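Local coordinates for single-stranded DNA-binding protein (Enterobacter phage Enc34, PDB 5ODK) that binds single-stranded DNA through an OB fold and probably serves the replication of the phage genome, at residues S26-S31 with C143-V148; K76-G81 with S153-Y158; L83-S88 with K160-N165; E137-G142 with L167-R172. All blocks are in the same frame, centred on the assembly; numbering follows the deposited sequence.

Contact 1. Residues S26-S31 with C143-V148; sequences SNVRCS and CWVSSV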
loop_
_atom_site.group_PDB
_atom_site.type_symbol
_atom_site.label_atom_id
_atom_site.label_comp_id
_atom_site.label_asym_id
_atom_site.label_seq_id
_atom_site.Cartn_x
_atom_site.Cartn_y
_atom_site.Cartn_z
ATOM N N SER A 26 3.946 -2.513 7.597
ATOM C CA SER A 26 4.562 -1.603 8.557
ATOM C C SER A 26 5.983 -1.292 8.176
ATOM O O SER A 26 6.712 -2.182 7.703
ATOM C CB SER A 26 4.490 -2.154 9.961
ATOM O OG SER A 26 3.148 -2.464 10.316
ATOM N N ASN A 27 6.401 -0.048 8.406
ATOM C CA ASN A 27 7.795 0.345 8.230
ATOM C C ASN A 27 8.276 0.128 6.802
ATOM O O ASN A 27 9.181 -0.669 6.512
ATOM C CB ASN A 27 8.642 -0.365 9.276
ATOM C CG ASN A 27 8.123 -0.134 10.674
ATOM O OD1 ASN A 27 7.938 1.044 11.073
ATOM N ND2 ASN A 27 7.815 -1.216 11.399
ATOM N N VAL A 28 7.639 0.879 5.922
ATOM C CA VAL A 28 7.930 0.879 4.481
ATOM C C VAL A 28 8.226 2.314 4.064
ATOM O O VAL A 28 7.773 3.260 4.735
ATOM C CB VAL A 28 6.793 0.264 3.667
ATOM C CG1 VAL A 28 6.606 -1.188 4.073
ATOM C CG2 VAL A 28 5.500 1.055 3.818
ATOM N N ARG A 29 8.971 2.490 2.978
ATOM C CA ARG A 29 9.303 3.840 2.554
ATOM C C ARG A 29 8.310 4.284 1.504
ATOM O O ARG A 29 7.987 3.561 0.585
ATOM C CB ARG A 29 10.748 3.899 2.031
ATOM C CG ARG A 29 11.397 5.261 2.037
ATOM C CD ARG A 29 12.895 5.154 1.800
ATOM N NE ARG A 29 13.482 6.468 1.843
ATOM C CZ ARG A 29 14.706 6.743 1.470
ATOM N NH1 ARG A 29 15.515 5.789 1.027
ATOM N NH2 ARG A 29 15.123 7.989 1.523
ATOM N N CYS A 30 7.800 5.494 1.624
ATOM C CA CYS A 30 6.843 5.904 0.641
ATOM C C CYS A 30 7.442 6.698 -0.501
ATOM O O CYS A 30 8.513 7.302 -0.402
ATOM C CB CYS A 30 5.678 6.657 1.225
ATOM S SG CYS A 30 5.963 8.361 1.510
ATOM N N SER A 31 6.683 6.693 -1.586
ATOM C CA SER A 31 7.055 7.332 -2.820
ATOM C C SER A 31 5.760 7.869 -3.472
ATOM O O SER A 31 4.688 7.296 -3.330
ATOM C CB SER A 31 7.724 6.238 -3.641
ATOM O OG SER A 31 8.035 6.673 -4.910
ATOM N N CYS A 143 9.989 9.504 3.133
ATOM C CA CYS A 143 9.744 9.180 4.522
ATOM C C CYS A 143 9.273 7.736 4.689
ATOM O O CYS A 143 8.895 7.089 3.705
ATOM C CB CYS A 143 8.827 10.190 5.225
ATOM S SG CYS A 143 7.079 9.929 4.910
ATOM N N TRP A 144 9.275 7.262 5.931
ATOM C CA TRP A 144 8.788 5.916 6.251
ATOM C C TRP A 144 7.425 6.007 6.887
ATOM O O TRP A 144 7.139 6.909 7.695
ATOM C CB TRP A 144 9.756 5.216 7.189
ATOM C CG TRP A 144 11.088 4.988 6.541
ATOM C CD1 TRP A 144 12.078 5.897 6.340
ATOM C CD2 TRP A 144 11.583 3.750 5.983
ATOM N NE1 TRP A 144 13.133 5.330 5.680
ATOM C CE2 TRP A 144 12.842 4.014 5.426
ATOM C CE3 TRP A 144 11.049 2.464 5.870
ATOM C CZ2 TRP A 144 13.611 3.024 4.790
ATOM C CZ3 TRP A 144 11.790 1.479 5.221
ATOM C CH2 TRP A 144 13.062 1.768 4.692
ATOM N N VAL A 145 6.579 5.049 6.546
ATOM C CA VAL A 145 5.181 4.966 6.946
ATOM C C VAL A 145 4.798 3.543 7.285
ATOM O O VAL A 145 5.542 2.596 6.996
ATOM C CB VAL A 145 4.238 5.488 5.818
ATOM C CG1 VAL A 145 4.597 6.927 5.463
ATOM C CG2 VAL A 145 4.268 4.601 4.584
ATOM N N SER A 146 3.614 3.389 7.843
ATOM C CA SER A 146 2.894 2.133 7.872
ATOM C C SER A 146 1.557 2.373 7.234
ATOM O O SER A 146 1.001 3.462 7.339
ATOM C CB SER A 146 2.745 1.601 9.291
ATOM O OG SER A 146 4.015 1.361 9.822
ATOM N N SER A 147 1.015 1.403 6.531
ATOM C CA SER A 147 -0.197 1.637 5.750
ATOM C C SER A 147 -1.111 0.442 5.787
ATOM O O SER A 147 -0.626 -0.712 5.749
ATOM C CB SER A 147 0.194 1.975 4.314
ATOM O OG SER A 147 -0.904 2.169 3.446
ATOM N N VAL A 148 -2.406 0.683 5.819
ATOM C CA VAL A 148 -3.419 -0.355 5.665
ATOM C C VAL A 148 -4.010 -0.278 4.272
ATOM O O VAL A 148 -4.459 0.793 3.820
ATOM C CB VAL A 148 -4.517 -0.292 6.749
ATOM C CG1 VAL A 148 -5.534 -1.393 6.521
ATOM C CG2 VAL A 148 -3.915 -0.410 8.127
#

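Contact 2. Residues K76-G81 with S153-Y158; sequences KNHKTG and SQENKY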
loop_
_atom_site.group_PDB
_atom_site.type_symbol
_atom_site.label_atom_id
_atom_site.label_comp_id
_atom_site.label_asym_id
_atom_site.label_seq_id
_atom_site.Cartn_x
_atom_site.Cartn_y
_atom_site.Cartn_z
ATOM N N LYS A 76 -9.973 -15.434 -6.542
ATOM C CA LYS A 76 -10.975 -16.490 -6.418
ATOM C C LYS A 76 -12.391 -15.926 -6.284
ATOM O O LYS A 76 -13.361 -16.526 -6.764
ATOM C CB LYS A 76 -10.622 -17.368 -5.208
ATOM C CG LYS A 76 -11.507 -18.586 -5.030
ATOM C CD LYS A 76 -11.018 -19.432 -3.867
ATOM C CE LYS A 76 -11.912 -20.620 -3.597
ATOM N NZ LYS A 76 -11.269 -21.543 -2.625
ATOM N N ASN A 77 -12.485 -14.765 -5.619
ATOM C CA ASN A 77 -13.789 -14.201 -5.255
ATOM C C ASN A 77 -14.255 -13.057 -6.135
ATOM O O ASN A 77 -15.185 -12.323 -5.774
ATOM C CB ASN A 77 -13.763 -13.873 -3.775
ATOM C CG ASN A 77 -13.763 -15.161 -2.924
ATOM O OD1 ASN A 77 -14.575 -16.038 -3.155
ATOM N ND2 ASN A 77 -12.807 -15.300 -2.025
ATOM N N HIS A 78 -13.639 -12.925 -7.305
ATOM C CA HIS A 78 -14.057 -11.909 -8.241
ATOM C C HIS A 78 -15.516 -12.064 -8.681
ATOM O O HIS A 78 -16.037 -13.167 -8.809
ATOM C CB HIS A 78 -13.109 -11.894 -9.421
ATOM C CG HIS A 78 -13.467 -10.915 -10.478
ATOM N ND1 HIS A 78 -13.425 -9.547 -10.279
ATOM C CD2 HIS A 78 -13.875 -11.104 -11.755
ATOM C CE1 HIS A 78 -13.781 -8.948 -11.403
ATOM N NE2 HIS A 78 -14.070 -9.869 -12.314
ATOM N N LYS A 79 -16.186 -10.940 -8.938
ATOM C CA LYS A 79 -17.624 -10.978 -9.159
ATOM C C LYS A 79 -18.119 -11.681 -10.409
ATOM O O LYS A 79 -19.309 -12.023 -10.475
ATOM C CB LYS A 79 -18.222 -9.584 -9.038
ATOM C CG LYS A 79 -17.746 -8.621 -10.097
ATOM C CD LYS A 79 -18.397 -7.263 -9.870
ATOM C CE LYS A 79 -17.757 -6.187 -10.697
ATOM N NZ LYS A 79 -18.536 -4.938 -10.588
ATOM N N THR A 80 -17.252 -11.887 -11.404
ATOM C CA THR A 80 -17.657 -12.697 -12.570
ATOM C C THR A 80 -17.168 -14.141 -12.505
ATOM O O THR A 80 -17.272 -14.879 -13.500
ATOM C CB THR A 80 -17.211 -12.075 -13.883
ATOM O OG1 THR A 80 -15.795 -12.152 -13.961
ATOM C CG2 THR A 80 -17.685 -10.624 -14.000
ATOM N N GLY A 81 -16.730 -14.569 -11.321
ATOM C CA GLY A 81 -16.087 -15.864 -11.093
ATOM C C GLY A 81 -14.597 -15.688 -11.030
ATOM O O GLY A 81 -14.055 -14.575 -11.226
ATOM N N SER A 153 -10.399 -6.763 -7.063
ATOM C CA SER A 153 -10.227 -7.278 -8.401
ATOM C C SER A 153 -10.944 -6.404 -9.417
ATOM O O SER A 153 -12.037 -5.883 -9.165
ATOM C CB SER A 153 -10.707 -8.729 -8.481
ATOM O OG SER A 153 -12.032 -8.839 -8.025
ATOM N N GLN A 154 -10.328 -6.280 -10.585
ATOM C CA GLN A 154 -10.865 -5.472 -11.663
ATOM C C GLN A 154 -10.800 -6.201 -12.989
ATOM O O GLN A 154 -9.786 -6.787 -13.311
ATOM C CB GLN A 154 -10.133 -4.144 -11.708
ATOM C CG GLN A 154 -10.737 -3.118 -12.658
ATOM C CD GLN A 154 -10.001 -1.809 -12.553
ATOM O OE1 GLN A 154 -8.759 -1.797 -12.561
ATOM N NE2 GLN A 154 -10.746 -0.706 -12.475
ATOM N N GLU A 155 -11.886 -6.128 -13.737
ATOM C CA GLU A 155 -11.956 -6.719 -15.054
ATOM C C GLU A 155 -12.762 -5.783 -15.940
ATOM O O GLU A 155 -13.965 -5.583 -15.724
ATOM C CB GLU A 155 -12.638 -8.074 -14.951
ATOM C CG GLU A 155 -12.828 -8.819 -16.263
ATOM C CD GLU A 155 -13.653 -10.077 -16.127
ATOM O OE1 GLU A 155 -14.414 -10.207 -15.139
ATOM O OE2 GLU A 155 -13.555 -10.934 -17.019
ATOM N N ASN A 156 -12.081 -5.155 -16.890
ATOM C CA ASN A 156 -12.723 -4.245 -17.828
ATOM C C ASN A 156 -11.947 -4.224 -19.130
ATOM O O ASN A 156 -11.005 -4.991 -19.305
ATOM C CB ASN A 156 -12.923 -2.853 -17.196
ATOM C CG ASN A 156 -11.616 -2.152 -16.835
ATOM O OD1 ASN A 156 -10.579 -2.371 -17.454
ATOM N ND2 ASN A 156 -11.659 -1.328 -15.785
ATOM N N LYS A 157 -12.329 -3.342 -20.040
ATOM C CA LYS A 157 -11.682 -3.313 -21.342
ATOM C C LYS A 157 -10.182 -2.967 -21.283
ATOM O O LYS A 157 -9.458 -3.226 -22.227
ATOM C CB LYS A 157 -12.423 -2.360 -22.281
ATOM C CG LYS A 157 -12.353 -0.894 -21.923
ATOM C CD LYS A 157 -13.279 -0.109 -22.836
ATOM C CE LYS A 157 -13.113 1.377 -22.642
ATOM N NZ LYS A 157 -14.160 2.133 -23.383
ATOM N N TYR A 158 -9.725 -2.372 -20.184
ATOM C CA TYR A 158 -8.321 -2.047 -20.041
ATOM C C TYR A 158 -7.492 -3.174 -19.465
ATOM O O TYR A 158 -6.284 -3.042 -19.382
ATOM C CB TYR A 158 -8.144 -0.789 -19.186
ATOM C CG TYR A 158 -8.879 0.396 -19.732
ATOM C CD1 TYR A 158 -8.328 1.163 -20.733
ATOM C CD2 TYR A 158 -10.136 0.742 -19.255
ATOM C CE1 TYR A 158 -9.012 2.258 -21.253
ATOM C CE2 TYR A 158 -10.829 1.818 -19.770
ATOM C CZ TYR A 158 -10.266 2.570 -20.768
ATOM O OH TYR A 158 -10.955 3.649 -21.268
#

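Contact 3. Residues L83-S88 with K160-N165; sequences LKVAPS and KRINAN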
loop_
_atom_site.group_PDB
_atom_site.type_symbol
_atom_site.label_atom_id
_atom_site.label_comp_id
_atom_site.label_asym_id
_atom_site.label_seq_id
_atom_site.Cartn_x
_atom_site.Cartn_y
_atom_site.Cartn_z
ATOM N N LEU A 83 -10.922 -15.019 -11.359
ATOM C CA LEU A 83 -10.269 -14.153 -12.322
ATOM C C LEU A 83 -8.802 -14.571 -12.456
ATOM O O LEU A 83 -8.115 -14.768 -11.452
ATOM C CB LEU A 83 -10.313 -12.719 -11.832
ATOM C CG LEU A 83 -9.851 -11.620 -12.788
ATOM C CD1 LEU A 83 -10.785 -11.529 -13.986
ATOM C CD2 LEU A 83 -9.797 -10.310 -12.071
ATOM N N LYS A 84 -8.314 -14.681 -13.683
ATOM C CA LYS A 84 -6.898 -14.934 -13.918
ATOM C C LYS A 84 -6.206 -13.585 -14.152
ATOM O O LYS A 84 -6.664 -12.799 -14.973
ATOM C CB LYS A 84 -6.701 -15.853 -15.126
ATOM C CG LYS A 84 -7.390 -17.212 -15.052
ATOM C CD LYS A 84 -7.107 -18.095 -16.279
ATOM C CE LYS A 84 -7.646 -19.495 -16.107
ATOM N NZ LYS A 84 -7.116 -20.389 -17.181
ATOM N N VAL A 85 -5.112 -13.335 -13.432
ATOM C CA VAL A 85 -4.368 -12.083 -13.554
ATOM C C VAL A 85 -2.876 -12.370 -13.669
ATOM O O VAL A 85 -2.321 -13.108 -12.853
ATOM C CB VAL A 85 -4.653 -11.160 -12.332
ATOM C CG1 VAL A 85 -3.901 -9.862 -12.440
ATOM C CG2 VAL A 85 -6.146 -10.894 -12.206
ATOM N N ALA A 86 -2.237 -11.758 -14.663
ATOM C CA ALA A 86 -0.804 -11.938 -14.879
ATOM C C ALA A 86 -0.047 -11.155 -13.812
ATOM O O ALA A 86 -0.546 -10.136 -13.324
ATOM C CB ALA A 86 -0.409 -11.452 -16.256
ATOM N N PRO A 87 1.161 -11.605 -13.442
ATOM C CA PRO A 87 1.940 -10.826 -12.452
ATOM C C PRO A 87 2.142 -9.346 -12.783
ATOM O O PRO A 87 2.189 -8.494 -11.879
ATOM C CB PRO A 87 3.291 -11.557 -12.432
ATOM C CG PRO A 87 2.944 -12.970 -12.792
ATOM C CD PRO A 87 1.865 -12.849 -13.827
ATOM N N SER A 88 2.216 -8.997 -14.058
ATOM C CA SER A 88 2.376 -7.585 -14.441
ATOM C C SER A 88 1.193 -6.698 -14.109
ATOM O O SER A 88 1.314 -5.490 -14.179
ATOM C CB SER A 88 2.658 -7.446 -15.932
ATOM O OG SER A 88 1.535 -7.869 -16.682
ATOM N N LYS A 160 -7.334 -7.054 -16.824
ATOM C CA LYS A 160 -7.657 -7.792 -15.630
ATOM C C LYS A 160 -6.550 -7.561 -14.609
ATOM O O LYS A 160 -5.384 -7.790 -14.906
ATOM C CB LYS A 160 -7.744 -9.277 -15.931
ATOM C CG LYS A 160 -8.870 -9.663 -16.873
ATOM C CD LYS A 160 -8.842 -11.160 -17.244
ATOM C CE LYS A 160 -9.940 -11.625 -18.186
ATOM N NZ LYS A 160 -9.660 -13.034 -18.612
ATOM N N ARG A 161 -6.918 -7.057 -13.427
ATOM C CA ARG A 161 -5.931 -6.595 -12.445
ATOM C C ARG A 161 -6.336 -7.017 -11.051
ATOM O O ARG A 161 -7.545 -7.180 -10.755
ATOM C CB ARG A 161 -5.777 -5.052 -12.459
ATOM C CG ARG A 161 -5.232 -4.437 -13.751
ATOM C CD ARG A 161 -5.122 -2.903 -13.644
ATOM N NE ARG A 161 -4.308 -2.255 -14.707
ATOM C CZ ARG A 161 -4.737 -1.872 -15.920
ATOM N NH1 ARG A 161 -5.997 -2.031 -16.307
ATOM N NH2 ARG A 161 -3.884 -1.315 -16.774
ATOM N N ILE A 162 -5.338 -7.133 -10.169
ATOM C CA ILE A 162 -5.604 -7.099 -8.735
ATOM C C ILE A 162 -4.956 -5.804 -8.234
ATOM O O ILE A 162 -3.749 -5.619 -8.320
ATOM C CB ILE A 162 -5.059 -8.303 -7.946
ATOM C CG1 ILE A 162 -5.590 -9.644 -8.534
ATOM C CG2 ILE A 162 -5.414 -8.179 -6.475
ATOM C CD1 ILE A 162 -7.094 -9.819 -8.476
ATOM N N ASN A 163 -5.804 -4.920 -7.732
ATOM C CA ASN A 163 -5.430 -3.601 -7.253
ATOM C C ASN A 163 -5.451 -3.605 -5.740
ATOM O O ASN A 163 -5.932 -4.548 -5.101
ATOM C CB ASN A 163 -6.442 -2.582 -7.783
ATOM C CG ASN A 163 -6.450 -2.465 -9.263
ATOM O OD1 ASN A 163 -5.407 -2.532 -9.897
ATOM N ND2 ASN A 163 -7.657 -2.382 -9.830
ATOM N N ALA A 164 -4.972 -2.507 -5.137
ATOM C CA ALA A 164 -5.008 -2.339 -3.686
ATOM C C ALA A 164 -5.686 -0.999 -3.331
ATOM O O ALA A 164 -5.258 0.062 -3.812
ATOM C CB ALA A 164 -3.621 -2.374 -3.092
ATOM N N ASN A 165 -6.718 -1.078 -2.520
ATOM C CA ASN A 165 -7.299 0.110 -1.898
ATOM C C ASN A 165 -6.345 0.619 -0.835
ATOM O O ASN A 165 -5.809 -0.138 -0.044
ATOM C CB ASN A 165 -8.641 -0.204 -1.236
ATOM C CG ASN A 165 -9.786 -0.262 -2.210
ATOM O OD1 ASN A 165 -9.871 0.601 -3.077
ATOM N ND2 ASN A 165 -10.647 -1.278 -2.074
HETATM O O HOH W 1 -9.972 -14.705 -16.085
HETATM O O HOH W 2 -3.881 -9.810 -16.224
#

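Contact 4. Residues E137-G142 with L167-R172; sequences EEIYGG and LSVLKR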
loop_
_atom_site.group_PDB
_atom_site.type_symbol
_atom_site.label_atom_id
_atom_site.label_comp_id
_atom_site.label_asym_id
_atom_site.label_seq_id
_atom_site.Cartn_x
_atom_site.Cartn_y
_atom_site.Cartn_z
ATOM N N GLU A 137 3.104 18.148 3.589
ATOM C CA GLU A 137 4.354 18.386 4.296
ATOM C C GLU A 137 4.772 17.211 5.183
ATOM O O GLU A 137 5.973 16.899 5.299
ATOM C CB GLU A 137 4.220 19.586 5.244
ATOM C CG GLU A 137 4.261 20.940 4.626
ATOM C CD GLU A 137 4.349 22.056 5.651
ATOM O OE1 GLU A 137 4.078 21.852 6.865
ATOM O OE2 GLU A 137 4.681 23.158 5.208
ATOM N N GLU A 138 3.790 16.611 5.859
ATOM C CA GLU A 138 4.060 15.561 6.855
ATOM C C GLU A 138 4.593 14.302 6.173
ATOM O O GLU A 138 5.554 13.686 6.636
ATOM C CB GLU A 138 2.772 15.192 7.624
ATOM C CG GLU A 138 2.853 14.080 8.691
ATOM C CD GLU A 138 3.391 14.556 10.013
ATOM O OE1 GLU A 138 3.388 15.794 10.245
ATOM O OE2 GLU A 138 3.797 13.691 10.812
ATOM N N ILE A 139 3.912 13.883 5.122
ATOM C CA ILE A 139 4.224 12.595 4.456
ATOM C C ILE A 139 4.733 12.899 3.041
ATOM O O ILE A 139 3.984 13.030 2.079
ATOM C CB ILE A 139 3.030 11.620 4.541
ATOM C CG1 ILE A 139 2.754 11.308 6.022
ATOM C CG2 ILE A 139 3.330 10.347 3.755
ATOM C CD1 ILE A 139 1.499 10.530 6.271
ATOM N N TYR A 140 6.045 13.002 2.932
ATOM C CA TYR A 140 6.715 13.322 1.690
ATOM C C TYR A 140 7.353 12.047 1.145
ATOM O O TYR A 140 7.727 11.164 1.918
ATOM C CB TYR A 140 7.755 14.443 1.920
ATOM C CG TYR A 140 8.713 14.133 3.042
ATOM C CD1 TYR A 140 8.420 14.465 4.354
ATOM C CD2 TYR A 140 9.882 13.427 2.806
ATOM C CE1 TYR A 140 9.239 14.094 5.395
ATOM C CE2 TYR A 140 10.723 13.059 3.842
ATOM C CZ TYR A 140 10.399 13.393 5.138
ATOM O OH TYR A 140 11.204 13.022 6.161
ATOM N N GLY A 141 7.588 12.010 -0.162
ATOM C CA GLY A 141 8.256 10.866 -0.763
ATOM C C GLY A 141 9.636 10.734 -0.156
ATOM O O GLY A 141 10.412 11.703 -0.140
ATOM N N GLY A 142 9.946 9.541 0.350
ATOM C CA GLY A 142 11.201 9.287 1.022
ATOM C C GLY A 142 11.072 9.038 2.512
ATOM O O GLY A 142 11.974 8.475 3.110
ATOM N N LEU A 167 -6.199 2.651 2.482
ATOM C CA LEU A 167 -7.177 2.952 3.537
ATOM C C LEU A 167 -6.611 3.776 4.680
ATOM O O LEU A 167 -7.363 4.575 5.272
ATOM C CB LEU A 167 -7.834 1.677 4.026
ATOM C CG LEU A 167 -8.559 1.035 2.846
ATOM C CD1 LEU A 167 -8.642 -0.443 2.907
ATOM C CD2 LEU A 167 -9.829 1.685 2.471
ATOM N N SER A 168 -5.326 3.668 4.964
ATOM C CA SER A 168 -4.691 4.519 5.970
ATOM C C SER A 168 -3.216 4.624 5.704
ATOM O O SER A 168 -2.602 3.682 5.173
ATOM C CB SER A 168 -4.980 3.995 7.344
ATOM O OG SER A 168 -4.295 2.836 7.645
ATOM N N VAL A 169 -2.610 5.746 6.100
ATOM C CA VAL A 169 -1.175 5.950 6.086
ATOM C C VAL A 169 -0.797 6.614 7.397
ATOM O O VAL A 169 -1.391 7.638 7.742
ATOM C CB VAL A 169 -0.712 6.809 4.922
ATOM C CG1 VAL A 169 0.797 6.962 4.922
ATOM C CG2 VAL A 169 -1.181 6.206 3.601
ATOM N N LEU A 170 0.178 6.067 8.093
ATOM C CA LEU A 170 0.712 6.543 9.375
ATOM C C LEU A 170 2.176 6.891 9.185
ATOM O O LEU A 170 2.964 6.042 8.791
ATOM C CB LEU A 170 0.598 5.451 10.442
ATOM C CG LEU A 170 1.384 5.616 11.745
ATOM C CD1 LEU A 170 0.931 6.826 12.539
ATOM C CD2 LEU A 170 1.352 4.360 12.600
ATOM N N LYS A 171 2.555 8.136 9.493
ATOM C CA LYS A 171 3.946 8.512 9.453
ATOM C C LYS A 171 4.717 7.799 10.567
ATOM O O LYS A 171 4.272 7.780 11.705
ATOM C CB LYS A 171 4.120 10.010 9.589
ATOM C CG LYS A 171 5.575 10.392 9.460
ATOM C CD LYS A 171 5.837 11.679 8.907
ATOM C CE LYS A 171 7.322 11.913 8.713
ATOM N NZ LYS A 171 7.413 13.371 8.744
ATOM N N ARG A 172 5.859 7.212 10.207
ATOM C CA ARG A 172 6.718 6.508 11.137
ATOM C C ARG A 172 8.067 7.154 11.379
ATOM O O ARG A 172 8.510 7.189 12.527
ATOM C CB ARG A 172 6.936 5.075 10.652
ATOM C CG ARG A 172 5.712 4.191 10.710
ATOM C CD ARG A 172 5.318 3.794 12.105
ATOM N NE ARG A 172 6.290 2.840 12.625
ATOM C CZ ARG A 172 6.447 2.519 13.892
ATOM N NH1 ARG A 172 5.695 3.078 14.844
ATOM N NH2 ARG A 172 7.376 1.629 14.190
HETATM O O HOH W 3 6.545 14.029 11.253
#

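Contact 1. Residues S26-S31 with C143-V148
Arg-29 lays its side chain across the indole of Trp-144. Its CB sits 3.8 Å from the centroid of the six-membered ring of Trp-144, almost on the ring normal, a CH-pi contact. CG is anti to the backbone N (chi1 -158°) and the chain stays extended to NE, carrying CD on over the same face; the guanidinium ends nearly parallel to the indole, 8° between the planes. The carbonyl O of Asn-27 meets the same ring at its edge, near CZ3. Beside this pair the backbones are hydrogen-bonded: Val-28 and Val-145 exchange both N-H...O bonds, and Cys-30 N donates to Cys-143 O at 2.8 Å. Opposite Val-145 the chain fits in two residues, Asn-27 and Val-28, as a G1 beta bulge, and Asn-27 N donates a hydrogen bond to Ser-146 OG at 3.1 Å. On the face away from Trp-144, Val-28 CG2 packs on Val-145 CG2. A second shell fixes the polar ends: Arg-29 NE bonds to Gly-142 O, Trp-144 NE1 to Asp-175, and Asn-27 ND2 to Asn-14. In this OB-fold sheet strand 144-156 runs antiparallel to strand 28-34, which pairs with strand 49-56 beyond, while strand 159-173 flanks strand 144-156.

Contact 2. Residues K76-G81 with S153-Y158
The imidazole of His-78 stands between Ser-153 and Glu-155 and is gripped through both of its nitrogens. Its CB points toward the strand, and CG lies anti to the backbone N (chi1 178°). At one edge of the ring ND1 is 2.7 Å from Ser-153 OG, a hydrogen bond in which either atom could be the donor. At another, NE2 donates to Glu-155 OE1 at 2.9 Å, a His-carboxylate hydrogen bond, and OE1 lies close to the ring plane. The two side chains cross at about a right angle. The carboxylate is turned 57° from the imidazole, and NE2 meets OE1 on the anti side, 33° out of the carboxylate plane. The syn lone pair of the same oxygen takes the hydroxyl of Thr-80, with OG1 and OE1 2.7 Å apart. One carboxylate oxygen therefore accepts from two donors, and bonds at both nitrogens fix the rotation of the imidazole. A type I turn from His-78 to Gly-81, closed by Gly-81 N to His-78 O at 3.0 Å, carries both donors, His-78 and Thr-80, to that oxygen. Leu-83 touches His-78, Ser-153 and Glu-155. The contact fastens the loop that follows helix 61-76 to the far end of strand 144-156, whose Gln-154 pairs with Arg-161 of strand 159-173.

Contact 3. Residues L83-S88 with K160-N165
Val-85 holds CG1 anti to its backbone N (chi1 -180°) and Ile-162 holds CG1 beside its own (chi1 -55°), and these settings bring the two branched side chains together, Val-85 CG2 lying 3.9 Å from Ile-162 CG1. Here residues 83-88, part of the loop between helix 61-76 and strand 92-94 of the OB fold, lie against strand residues 160-165 without a direct backbone bond to them; just beyond, Met-89 bonds to the backbone of Ile-162. Val-85 uses both methyls: CG2 reaches CG1 and CD1 of Ile-162, while CG1 rests on the strand backbone, 3.5 Å from Lys-160 O and close to Arg-161 CA and Ile-162 N. Leu-83 comes in beside it. Its CD1 touches the aliphatic part of Lys-160, 3.8 Å from CD of that lysine, and the two side chains cross obliquely. Extended beyond CG, Lys-160 also passes CD by Lys-84 O, so its methylenes lie against the loop before the chain delivers its amine.

Outside the segments, Thr-74 and Lys-75 of helix 61-76 touch Ile-162, and Lys-75 also touches Val-85, so the helix packs on the same two side chains. Between the two segments the polar links run through two waters. One molecule accepts from both Lys-84 N and Lys-160 NZ, tying the lysine tip back to the loop backbone. The other accepts from Ala-86 N at 3.0 Å and donates to Lys-160 O at 2.8 Å.

Contact 4. Residues E137-G142 with L167-R172
Lys-171 leaves strand 159-173 with CB against CG1 of Ile-139, 4.0 Å away. CG is anti to the backbone N (chi1 -177°), which starts the chain toward the end of helix 132-138, and it passes Glu-138 OE2. CD lies 3.0 Å from Glu-138 O and 3.4 Å from Glu-138 OE2, and CE too is beside Glu-138 O. The chain ends with NZ donating to Glu-138 O at 2.8 Å, approaching in the carbonyl plane, with CE1 of the Tyr-140 ring nearby. Ile-139, the first residue past the helix, has its side chain running antiparallel beside that of Lys-171 and puts CD1 3.9 Å from Val-169 CG1; Val-145 touches both Ile-139 and Val-169 from the adjacent strand.

The Glu-138 carboxylate is not in a salt bridge with the lysine: OE2 stays 4.2 Å from Lys-171 NZ, and a water spans them, donating to OE2 and accepting from NZ. Asp-174 makes the salt bridge to NZ and also accepts from Tyr-140 OH, while Met-124 N holds Glu-138 OE2. The ammonium of this buried lysine is thus met by a peptide oxygen, a water and a carboxylate, surroundings that would be expected to keep it protonated while joining the helix end to the strand.

From the N terminus, the first segment met is 26-31, which contact 1 joins to 143-148 across more than a hundred residues. Within that span the chain runs through helix 61-76 into the loop whose successive parts make contact 2, with 153-158, and contact 3, with 160-165. Next come helix 132-138 and its exit, bound to 167-172 in contact 4, the shortest closure. All these loops cross; none nests inside another. Contacts 2 and 3 adjoin at one end of strands 144-156 and 159-173, with Gln-154 O bonded to Arg-161 N. Contacts 1 and 4 meet on the other side of the chain's centre, where Gly-142 N bonds to Cys-30 O.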